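Local coordinates for protein HcgB (Methanococcus maripaludis, PDB 5D5P) that probably acts as a guanylyltransferase in biosynthesis of the iron-guanylylpyridinol cofactor of [Fe]-hydrogenase, at residues G86-T100 and L112-T124. Residues are numbered along the deposited sequence; the frame is centred on the assembly and turned at random.
Sequences GLIAVDSSDADLIIT and LLLIMDKKGRILT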
ATOM      1  N   GLY A  86      -0.897  -4.902  11.594  1.00 21.09           N
ATOM      2  CA  GLY A  86      -1.088  -3.625  12.263  1.00 23.11           C
ATOM      3  C   GLY A  86      -2.342  -3.619  13.110  1.00 20.57           C
ATOM      4  O   GLY A  86      -2.341  -3.099  14.232  1.00 20.78           O
ATOM      5  N   LEU A  87      -3.417  -4.212  12.593  1.00 18.00           N
ATOM      6  CA  LEU A  87      -4.673  -4.207  13.333  1.00 21.05           C
ATOM      7  C   LEU A  87      -4.613  -5.089  14.558  1.00 20.44           C
ATOM      8  O   LEU A  87      -5.295  -4.822  15.550  1.00 21.01           O
ATOM      9  CB  LEU A  87      -5.828  -4.644  12.426  1.00 20.84           C
ATOM     10  CG  LEU A  87      -6.084  -3.575  11.358  1.00 20.92           C
ATOM     11  CD1 LEU A  87      -7.115  -4.100  10.378  1.00 21.45           C
ATOM     12  CD2 LEU A  87      -6.587  -2.284  12.039  1.00 21.15           C
ATOM     13  N   ILE A  88      -3.783  -6.131  14.532  1.00 19.93           N
ATOM     14  CA  ILE A  88      -3.599  -6.905  15.766  1.00 19.00           C
ATOM     15  C   ILE A  88      -3.045  -6.011  16.857  1.00 19.45           C
ATOM     16  O   ILE A  88      -3.496  -6.065  18.005  1.00 23.18           O
ATOM     17  CB  ILE A  88      -2.643  -8.101  15.560  1.00 19.79           C
ATOM     18  CG1 ILE A  88      -3.312  -9.113  14.659  1.00 22.37           C
ATOM     19  CG2 ILE A  88      -2.282  -8.741  16.898  1.00 24.81           C
ATOM     20  CD1 ILE A  88      -2.391 -10.257  14.213  1.00 22.32           C
ATOM     21  N   ALA A  89      -2.072  -5.164  16.503  1.00 20.83           N
ATOM     22  CA  ALA A  89      -1.506  -4.263  17.502  1.00 23.95           C
ATOM     23  C   ALA A  89      -2.534  -3.214  17.934  1.00 23.24           C
ATOM     24  O   ALA A  89      -2.705  -2.940  19.121  1.00 25.59           O
ATOM     25  CB  ALA A  89      -0.212  -3.586  16.963  1.00 20.30           C
ATOM     26  N   VAL A  90      -3.233  -2.637  16.968  1.00 21.86           N
ATOM     27  CA  VAL A  90      -4.312  -1.701  17.282  1.00 21.85           C
ATOM     28  C   VAL A  90      -5.367  -2.268  18.245  1.00 23.27           C
ATOM     29  O   VAL A  90      -5.758  -1.598  19.229  1.00 24.29           O
ATOM     30  CB  VAL A  90      -5.013  -1.228  15.998  1.00 23.27           C
ATOM     31  CG1 VAL A  90      -6.332  -0.495  16.322  1.00 25.84           C
ATOM     32  CG2 VAL A  90      -4.065  -0.362  15.185  1.00 22.85           C
ATOM     33  N   ASP A  91      -5.800  -3.502  18.006  1.00 20.92           N
ATOM     34  CA  ASP A  91      -6.949  -4.031  18.731  1.00 21.30           C
ATOM     35  C   ASP A  91      -6.597  -4.662  20.062  1.00 22.67           C
ATOM     36  O   ASP A  91      -7.467  -4.884  20.889  1.00 24.34           O
ATOM     37  CB  ASP A  91      -7.687  -5.049  17.855  1.00 23.25           C
ATOM     38  CG  ASP A  91      -8.332  -4.386  16.651  1.00 27.86           C
ATOM     39  OD1 ASP A  91      -8.447  -3.135  16.647  1.00 28.40           O
ATOM     40  OD2 ASP A  91      -8.702  -5.091  15.695  1.00 29.40           O
ATOM     41  N   SER A  92      -5.316  -4.942  20.278  1.00 24.51           N
ATOM     42  CA  SER A  92      -4.951  -5.683  21.467  1.00 23.87           C
ATOM     43  C   SER A  92      -4.102  -4.868  22.438  1.00 26.95           C
ATOM     44  O   SER A  92      -3.755  -5.367  23.504  1.00 28.95           O
ATOM     45  CB  SER A  92      -4.211  -6.981  21.068  1.00 27.64           C
ATOM     46  OG  SER A  92      -2.923  -6.676  20.528  1.00 29.64           O
ATOM     47  N   SER A  93      -3.807  -3.619  22.091  1.00 27.59           N
ATOM     48  CA  SER A  93      -2.977  -2.760  22.958  1.00 32.32           C
ATOM     49  C   SER A  93      -3.491  -1.326  22.958  1.00 33.18           C
ATOM     50  O   SER A  93      -4.464  -1.032  22.274  1.00 32.83           O
ATOM     51  CB  SER A  93      -1.521  -2.797  22.503  1.00 35.56           C
ATOM     52  OG  SER A  93      -1.316  -2.012  21.337  1.00 39.19           O
ATOM     53  N   ASP A  94      -2.904  -0.427  23.760  1.00 36.88           N
ATOM     54  CA  ASP A  94      -3.326   0.969  23.617  1.00 38.95           C
ATOM     55  C   ASP A  94      -2.196   1.860  23.083  1.00 36.74           C
ATOM     56  O   ASP A  94      -1.995   2.982  23.543  1.00 37.59           O
ATOM     57  CB  ASP A  94      -3.925   1.534  24.907  1.00 47.47           C
ATOM     58  CG  ASP A  94      -5.423   1.189  25.045  1.00 54.96           C
ATOM     59  OD1 ASP A  94      -6.231   1.598  24.165  1.00 55.46           O
ATOM     60  OD2 ASP A  94      -5.799   0.530  26.042  1.00 58.99           O
ATOM     61  N   ALA A  95      -1.494   1.347  22.075  1.00 34.07           N
ATOM     62  CA  ALA A  95      -0.470   2.124  21.366  1.00 31.40           C
ATOM     63  C   ALA A  95      -1.095   3.349  20.707  1.00 31.01           C
ATOM     64  O   ALA A  95      -2.235   3.278  20.240  1.00 30.57           O
ATOM     65  CB  ALA A  95       0.227   1.251  20.316  1.00 26.87           C
ATOM     66  N   ASP A  96      -0.351   4.459  20.677  1.00 28.85           N
ATOM     67  CA  ASP A  96      -0.741   5.701  19.991  1.00 31.38           C
ATOM     68  C   ASP A  96      -0.382   5.649  18.516  1.00 28.87           C
ATOM     69  O   ASP A  96      -0.946   6.367  17.676  1.00 30.73           O
ATOM     70  CB  ASP A  96      -0.016   6.919  20.573  1.00 37.39           C
ATOM     71  CG  ASP A  96      -0.319   7.140  22.015  1.00 48.43           C
ATOM     72  OD1 ASP A  96      -1.469   6.869  22.422  1.00 53.82           O
ATOM     73  OD2 ASP A  96       0.587   7.608  22.736  1.00 48.94           O
ATOM     74  N   LEU A  97       0.607   4.827  18.220  1.00 23.68           N
ATOM     75  CA  LEU A  97       1.152   4.748  16.869  1.00 22.98           C
ATOM     76  C   LEU A  97       1.603   3.313  16.645  1.00 18.69           C
ATOM     77  O   LEU A  97       2.196   2.715  17.540  1.00 21.95           O
ATOM     78  CB  LEU A  97       2.325   5.732  16.708  1.00 25.20           C
ATOM     79  CG  LEU A  97       2.676   6.156  15.279  1.00 24.78           C
ATOM     80  CD1 LEU A  97       1.588   7.080  14.681  1.00 24.38           C
ATOM     81  CD2 LEU A  97       4.067   6.796  15.230  1.00 24.88           C
ATOM     82  N   ILE A  98       1.294   2.768  15.477  1.00 17.89           N
ATOM     83  CA  ILE A  98       1.661   1.396  15.142  1.00 19.42           C
ATOM     84  C   ILE A  98       2.485   1.412  13.857  1.00 20.02           C
ATOM     85  O   ILE A  98       2.089   2.011  12.864  1.00 22.21           O
ATOM     86  CB  ILE A  98       0.424   0.495  14.930  1.00 21.85           C
ATOM     87  CG1 ILE A  98      -0.299   0.247  16.252  1.00 24.35           C
ATOM     88  CG2 ILE A  98       0.834  -0.876  14.331  1.00 21.64           C
ATOM     89  CD1 ILE A  98      -1.154   1.429  16.729  1.00 25.37           C
ATOM     90  N   ILE A  99       3.641   0.762  13.891  1.00 19.57           N
ATOM     91  CA  ILE A  99       4.414   0.595  12.668  1.00 19.35           C
ATOM     92  C   ILE A  99       4.401  -0.862  12.311  1.00 20.30           C
ATOM     93  O   ILE A  99       4.726  -1.708  13.146  1.00 20.55           O
ATOM     94  CB  ILE A  99       5.861   1.093  12.818  1.00 24.90           C
ATOM     95  CG1 ILE A  99       5.820   2.568  13.200  1.00 29.98           C
ATOM     96  CG2 ILE A  99       6.615   0.849  11.476  1.00 19.88           C
ATOM     97  CD1 ILE A  99       7.103   3.077  13.632  1.00 38.90           C
ATOM     98  N   THR A 100       3.929  -1.162  11.110  1.00 17.20           N
ATOM     99  CA  THR A 100       3.783  -2.555  10.701  1.00 22.10           C
ATOM    100  C   THR A 100       4.427  -2.793   9.365  1.00 21.92           C
ATOM    101  O   THR A 100       4.510  -1.894   8.537  1.00 19.52           O
ATOM    102  CB  THR A 100       2.279  -2.952  10.625  1.00 23.82           C
ATOM    103  OG1 THR A 100       2.172  -4.306  10.196  1.00 23.38           O
ATOM    104  CG2 THR A 100       1.523  -2.051   9.627  1.00 24.25           C
ATOM    105  N   LEU A 112       4.948  -4.220   2.253  1.00 18.83           N
ATOM    106  CA  LEU A 112       4.329  -2.925   2.542  1.00 18.32           C
ATOM    107  C   LEU A 112       4.629  -2.568   3.986  1.00 19.47           C
ATOM    108  O   LEU A 112       4.458  -3.419   4.879  1.00 19.27           O
ATOM    109  CB  LEU A 112       2.795  -3.000   2.314  1.00 17.83           C
ATOM    110  CG  LEU A 112       1.988  -1.797   2.776  1.00 19.35           C
ATOM    111  CD1 LEU A 112       2.256  -0.557   1.900  1.00 20.77           C
ATOM    112  CD2 LEU A 112       0.487  -2.150   2.767  1.00 19.44           C
ATOM    113  N   LEU A 113       5.128  -1.350   4.217  1.00 19.25           N
ATOM    114  CA  LEU A 113       5.217  -0.810   5.569  1.00 20.23           C
ATOM    115  C   LEU A 113       4.120   0.257   5.726  1.00 20.02           C
ATOM    116  O   LEU A 113       3.899   1.055   4.833  1.00 19.50           O
ATOM    117  CB  LEU A 113       6.621  -0.207   5.840  1.00 20.48           C
ATOM    118  CG  LEU A 113       6.779   0.460   7.211  1.00 19.75           C
ATOM    119  CD1 LEU A 113       8.228   0.303   7.683  1.00 26.61           C
ATOM    120  CD2 LEU A 113       6.467   1.943   7.129  1.00 21.83           C
ATOM    121  N   LEU A 114       3.432   0.248   6.868  1.00 19.01           N
ATOM    122  CA  LEU A 114       2.414   1.248   7.187  1.00 18.42           C
ATOM    123  C   LEU A 114       2.708   1.871   8.533  1.00 17.09           C
ATOM    124  O   LEU A 114       3.220   1.216   9.452  1.00 18.95           O
ATOM    125  CB  LEU A 114       1.011   0.627   7.236  1.00 16.96           C
ATOM    126  CG  LEU A 114       0.485  -0.005   5.935  1.00 17.94           C
ATOM    127  CD1 LEU A 114      -0.832  -0.760   6.240  1.00 20.19           C
ATOM    128  CD2 LEU A 114       0.249   1.057   4.881  1.00 18.81           C
ATOM    129  N   ILE A 115       2.424   3.157   8.637  1.00 17.15           N
ATOM    130  CA  ILE A 115       2.311   3.812   9.934  1.00 18.48           C
ATOM    131  C   ILE A 115       0.836   4.109  10.149  1.00 17.70           C
ATOM    132  O   ILE A 115       0.201   4.772   9.314  1.00 19.39           O
ATOM    133  CB  ILE A 115       3.148   5.091  10.003  1.00 19.27           C
ATOM    134  CG1 ILE A 115       4.595   4.785   9.615  1.00 18.69           C
ATOM    135  CG2 ILE A 115       3.031   5.718  11.394  1.00 24.01           C
ATOM    136  CD1 ILE A 115       5.527   6.021   9.729  1.00 20.03           C
ATOM    137  N   MET A 116       0.297   3.523  11.216  1.00 17.39           N
ATOM    138  CA  MET A 116      -1.112   3.597  11.560  1.00 19.45           C
ATOM    139  C   MET A 116      -1.323   4.291  12.907  1.00 21.17           C
ATOM    140  O   MET A 116      -0.445   4.268  13.781  1.00 21.90           O
ATOM    141  CB  MET A 116      -1.698   2.192  11.576  1.00 20.56           C
ATOM    142  CG  MET A 116      -1.671   1.551  10.175  1.00 17.73           C
ATOM    143  SD  MET A 116      -1.864  -0.252  10.268  1.00 27.95           S
ATOM    144  CE  MET A 116      -3.432  -0.465  11.071  1.00 28.25           C
ATOM    145  N   ASP A 117      -2.493   4.900  13.105  1.00 21.13           N
ATOM    146  CA  ASP A 117      -2.722   5.550  14.389  1.00 26.02           C
ATOM    147  C   ASP A 117      -3.523   4.616  15.310  1.00 23.42           C
ATOM    148  O   ASP A 117      -3.722   3.438  15.005  1.00 21.57           O
ATOM    149  CB  ASP A 117      -3.428   6.911  14.217  1.00 28.84           C
ATOM    150  CG  ASP A 117      -4.937   6.791  14.006  1.00 34.25           C
ATOM    151  OD1 ASP A 117      -5.445   5.701  13.711  1.00 24.40           O
ATOM    152  OD2 ASP A 117      -5.644   7.794  14.245  1.00 45.21           O
ATOM    153  N   LYS A 118      -3.964   5.153  16.438  1.00 23.20           N
ATOM    154  CA  LYS A 118      -4.554   4.322  17.487  1.00 23.55           C
ATOM    155  C   LYS A 118      -5.853   3.656  17.091  1.00 24.11           C
ATOM    156  O   LYS A 118      -6.271   2.707  17.752  1.00 25.41           O
ATOM    157  CB  LYS A 118      -4.769   5.165  18.749  1.00 28.62           C
ATOM    158  CG  LYS A 118      -5.653   6.361  18.501  1.00 37.61           C
ATOM    159  CD  LYS A 118      -5.847   7.195  19.767  1.00 43.89           C
ATOM    160  CE  LYS A 118      -6.559   8.501  19.441  1.00 47.23           C
ATOM    161  NZ  LYS A 118      -7.851   8.251  18.746  1.00 46.85           N
ATOM    162  N   LYS A 119      -6.489   4.157  16.031  1.00 21.85           N
ATOM    163  CA  LYS A 119      -7.732   3.559  15.493  1.00 19.80           C
ATOM    164  C   LYS A 119      -7.515   2.675  14.285  1.00 21.80           C
ATOM    165  O   LYS A 119      -8.462   2.147  13.726  1.00 24.02           O
ATOM    166  CB  LYS A 119      -8.728   4.655  15.065  1.00 23.63           C
ATOM    167  CG  LYS A 119      -9.263   5.499  16.200  1.00 30.32           C
ATOM    168  CD  LYS A 119     -10.327   6.468  15.717  1.00 34.66           C
ATOM    169  CE  LYS A 119     -11.052   7.103  16.886  1.00 39.22           C
ATOM    170  NZ  LYS A 119     -11.908   8.211  16.446  1.00 46.11           N
ATOM    171  N   GLY A 120      -6.272   2.559  13.854  1.00 20.16           N
ATOM    172  CA  GLY A 120      -5.974   1.779  12.658  1.00 20.89           C
ATOM    173  C   GLY A 120      -6.016   2.587  11.363  1.00 24.80           C
ATOM    174  O   GLY A 120      -5.831   2.034  10.262  1.00 21.78           O
ATOM    175  N   ARG A 121      -6.190   3.901  11.483  1.00 21.65           N
ATOM    176  CA  ARG A 121      -6.146   4.752  10.289  1.00 20.93           C
ATOM    177  C   ARG A 121      -4.750   4.824   9.714  1.00 23.04           C
ATOM    178  O   ARG A 121      -3.778   4.922  10.448  1.00 23.55           O
ATOM    179  CB  ARG A 121      -6.646   6.160  10.617  1.00 20.78           C
ATOM    180  CG  ARG A 121      -8.077   6.144  11.055  1.00 22.35           C
ATOM    181  CD  ARG A 121      -8.589   7.530  11.459  1.00 25.02           C
ATOM    182  NE  ARG A 121      -8.008   7.944  12.729  1.00 25.13           N
ATOM    183  CZ  ARG A 121      -8.571   8.799  13.583  1.00 27.12           C
ATOM    184  NH1 ARG A 121      -9.737   9.414  13.289  1.00 27.06           N
ATOM    185  NH2 ARG A 121      -7.957   9.063  14.736  1.00 28.17           N
ATOM    186  N   ILE A 122      -4.663   4.801   8.385  1.00 20.78           N
ATOM    187  CA  ILE A 122      -3.356   4.742   7.741  1.00 20.22           C
ATOM    188  C   ILE A 122      -2.822   6.140   7.452  1.00 19.00           C
ATOM    189  O   ILE A 122      -3.464   6.912   6.749  1.00 18.68           O
ATOM    190  CB  ILE A 122      -3.446   3.941   6.430  1.00 20.28           C
ATOM    191  CG1 ILE A 122      -3.752   2.480   6.757  1.00 24.09           C
ATOM    192  CG2 ILE A 122      -2.133   4.037   5.635  1.00 19.81           C
ATOM    193  CD1 ILE A 122      -4.252   1.718   5.537  1.00 25.45           C
ATOM    194  N   LEU A 123      -1.638   6.451   7.986  1.00 19.11           N
ATOM    195  CA  LEU A 123      -1.083   7.798   7.883  1.00 18.10           C
ATOM    196  C   LEU A 123      -0.110   7.937   6.712  1.00 17.02           C
ATOM    197  O   LEU A 123      -0.075   8.945   6.035  1.00 20.04           O
ATOM    198  CB  LEU A 123      -0.379   8.179   9.193  1.00 19.28           C
ATOM    199  CG  LEU A 123      -1.211   7.992  10.456  1.00 20.87           C
ATOM    200  CD1 LEU A 123      -0.404   8.464  11.643  1.00 23.30           C
ATOM    201  CD2 LEU A 123      -2.483   8.843  10.355  1.00 24.78           C
ATOM    202  N   THR A 124       0.673   6.890   6.489  1.00 20.29           N
ATOM    203  CA  THR A 124       1.670   6.886   5.422  1.00 19.02           C
ATOM    204  C   THR A 124       2.188   5.458   5.278  1.00 19.25           C
ATOM    205  O   THR A 124       1.844   4.608   6.077  1.00 21.23           O
ATOM    206  CB  THR A 124       2.836   7.850   5.710  1.00 22.11           C
ATOM    207  OG1 THR A 124       3.718   7.880   4.578  1.00 20.44           O
ATOM    208  CG2 THR A 124       3.646   7.429   6.957  1.00 21.56           C
TER
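The antiparallel hairpin of strands 97-103 and 111-117, in the mixed sheet of HcgB, meets helix 81-92 on one face, and Met116 is where the two join. Along the hairpin Ile98 pairs with Met116 and Thr100 with Leu114, each a hydrogen-bonded pair. Met116 N reaches Ile98 O at 2.9 Å, nearly straight at 177° and in the carbonyl plane, while Ile98 N comes to Met116 O 25° out of the carbonyl plane.

On the helix side, the Met116 chain bends at its third torsion (chi3 59°), which brings CE against the helix, 3.8 Å from Leu87 CD2; the two side chains cross at about a right angle. SD lies 4.0 Å from Gly86 CA, too close for a beta carbon there. Thr100 lies beside Leu114, the two pointing the same way, CG2 to Leu114 CB 3.6 Å, while its OG1 bonds back to Ala82 O of the same helix. One helical turn on from Gly86, Val90 lays both methyls against the type I turn 117-120: CG1 rests 3.5 Å from Lys118 O, and CG2 sits over Gly120 CA.

Leu97, Ile99, Ile115 and Leu123 belong to the opposite face. Leu97 CD1 rests over both Ile115 CG2, at 3.8 Å, and Leu123 CD1, at 3.9 Å, linking strand 97-103 to strand 122-128 across the one between them. An alanine at this position is likely to open a gap beside both methyls and leave Leu123 without its mate from this strand. Strand 122-128 makes a classic beta bulge here, setting Leu123 and Thr124 against the single residue Ile115.

Asp117 fixes the turn: OD1 takes the backbone N-H groups of Lys119, an Asx turn, and of Arg121 from opposite faces of the carboxylate, and Arg121 NE and NH2 close side-on upon OD2, NH2 at 2.7 Å.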